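Local coordinates for histidine phosphotransfer protein (Medicago truncatula, PDB 4G78), which probably relays phosphoryl groups from cytokinin sensor histidine kinases to response regulators in cytokinin signalling, at residues Asp26-Ser29 / Gln30-Leu34. Numbering follows the deposited sequence.
Sequences DQFS and QLQKL
D26 and Q30, one helical turn apart, join side chains as well as backbones. NE2 of Q30 gives a nearly straight hydrogen bond to OD2 of D26 (3.0 Å, N-H...O angle 171°). The carboxylate oxygen lies in the plane of the amide, whereas NE2 reaches OD2 on its syn side and 29° out of the carboxylate plane. The two flat groups are turned 64° against each other. CG of Q30, anti to its own carbonyl carbon, lies 3.3 Å from D26 O, and a bend at chi2 then turns the amide toward the carboxylate. With an alanine in place of Q30, OD2 of D26 would probably lose this amide donor, and the carboxylate would be freer to turn. The side chain of Q27 crosses that of Q30 at about a right angle, OE1 of Q27 lying 3.7 Å from CB of Q30. NE2 of Q27 passes CD2 of L31 at 3.9 Å and is hydrogen-bonded to S88 O. F28 swings its ring inward among V43, M47, L131 and L134; the side chain of Q32 crosses it obliquely, CG of Q32 lying 3.6 Å from CE2 of F28. In the backbone, the amides of Q30, L31 and Q32 bond to the carbonyls of D26, Q27 and F28. This is the i to i+4 pattern of a short amphipathic alpha-helix, 26-32, which packs F28 and L31 against the helical bundle of the HPt protein and keeps the D26-Q30 pair on its surface.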
loop_
_atom_site.group_PDB
_atom_site.type_symbol
_atom_site.label_atom_id
_atom_site.label_comp_id
_atom_site.label_asym_id
_atom_site.label_seq_id
_atom_site.Cartn_x
_atom_site.Cartn_y
_atom_site.Cartn_z
ATOM N N ASP A 26 8.340 7.943 -4.122
ATOM C CA ASP A 26 7.990 9.302 -4.483
ATOM C C ASP A 26 6.560 9.468 -5.016
ATOM O O ASP A 26 6.044 10.573 -4.962
ATOM C CB ASP A 26 8.961 9.844 -5.553
ATOM C CG ASP A 26 8.796 11.344 -5.728
ATOM O OD1 ASP A 26 9.095 12.082 -4.753
ATOM O OD2 ASP A 26 8.407 11.777 -6.814
ATOM N N GLN A 27 5.918 8.429 -5.541
ATOM C CA GLN A 27 4.501 8.648 -5.900
ATOM C C GLN A 27 3.676 9.009 -4.724
ATOM O O GLN A 27 2.714 9.815 -4.835
ATOM C CB GLN A 27 3.943 7.465 -6.676
ATOM C CG GLN A 27 2.422 7.594 -6.935
ATOM C CD GLN A 27 1.990 8.799 -7.735
ATOM O OE1 GLN A 27 2.806 9.505 -8.332
ATOM N NE2 GLN A 27 0.717 8.996 -7.738
ATOM N N PHE A 28 3.975 8.464 -3.541
ATOM C CA PHE A 28 3.270 8.864 -2.343
ATOM C C PHE A 28 3.538 10.352 -2.050
ATOM O O PHE A 28 2.661 11.119 -1.707
ATOM C CB PHE A 28 3.638 7.984 -1.159
ATOM C CG PHE A 28 2.829 8.288 0.062
ATOM C CD1 PHE A 28 1.538 7.728 0.178
ATOM C CD2 PHE A 28 3.324 9.101 1.061
ATOM C CE1 PHE A 28 0.821 8.050 1.311
ATOM C CE2 PHE A 28 2.549 9.368 2.198
ATOM C CZ PHE A 28 1.305 8.794 2.302
ATOM N N SER A 29 4.828 10.750 -2.173
ATOM C CA SER A 29 5.164 12.153 -2.006
ATOM C C SER A 29 4.363 13.040 -2.966
ATOM O O SER A 29 3.964 14.152 -2.582
ATOM C CB SER A 29 6.676 12.349 -2.269
ATOM O OG SER A 29 7.464 11.537 -1.461
ATOM N N GLN A 30 4.185 12.593 -4.176
ATOM C CA GLN A 30 3.371 13.368 -5.166
ATOM C C GLN A 30 1.975 13.535 -4.649
ATOM O O GLN A 30 1.365 14.595 -4.831
ATOM C CB GLN A 30 3.380 12.699 -6.508
ATOM C CG GLN A 30 4.716 12.654 -7.184
ATOM C CD GLN A 30 5.321 13.954 -7.450
ATOM O OE1 GLN A 30 4.588 14.922 -7.778
ATOM N NE2 GLN A 30 6.591 14.133 -7.278
ATOM N N LEU A 31 1.374 12.504 -4.092
ATOM C CA LEU A 31 0.010 12.628 -3.510
ATOM C C LEU A 31 -0.006 13.621 -2.416
ATOM O O LEU A 31 -1.037 14.290 -2.200
ATOM C CB LEU A 31 -0.484 11.293 -3.070
ATOM C CG LEU A 31 -0.703 10.212 -4.085
ATOM C CD1 LEU A 31 -1.134 8.907 -3.380
ATOM C CD2 LEU A 31 -1.701 10.659 -5.201
ATOM N N GLN A 32 1.043 13.663 -1.591
ATOM C CA GLN A 32 1.085 14.501 -0.412
ATOM C C GLN A 32 1.452 15.944 -0.692
ATOM O O GLN A 32 1.268 16.793 0.200
ATOM C CB GLN A 32 2.161 14.031 0.582
ATOM C CG GLN A 32 1.824 12.751 1.152
ATOM C CD GLN A 32 2.848 12.593 2.275
ATOM O OE1 GLN A 32 2.389 12.583 3.422
ATOM N NE2 GLN A 32 4.070 12.600 1.878
ATOM N N LYS A 33 1.913 16.227 -1.889
ATOM C CA LYS A 33 2.491 17.575 -2.117
ATOM C C LYS A 33 1.466 18.624 -1.883
ATOM O O LYS A 33 0.243 18.412 -2.200
ATOM C CB LYS A 33 3.127 17.594 -3.488
ATOM C CG LYS A 33 2.150 17.456 -4.659
ATOM C CD LYS A 33 2.927 17.485 -5.996
ATOM C CE LYS A 33 2.383 16.385 -6.921
ATOM N NZ LYS A 33 2.040 16.896 -8.272
ATOM N N LEU A 34 1.815 19.758 -1.353
ATOM C CA LEU A 34 0.958 20.911 -1.300
ATOM C C LEU A 34 0.390 21.217 -2.752
ATOM O O LEU A 34 1.211 21.233 -3.664
ATOM C CB LEU A 34 1.519 22.111 -0.705
ATOM C CG LEU A 34 1.533 22.355 0.785
ATOM C CD1 LEU A 34 2.525 23.458 1.108
ATOM C CD2 LEU A 34 0.166 22.641 1.381
#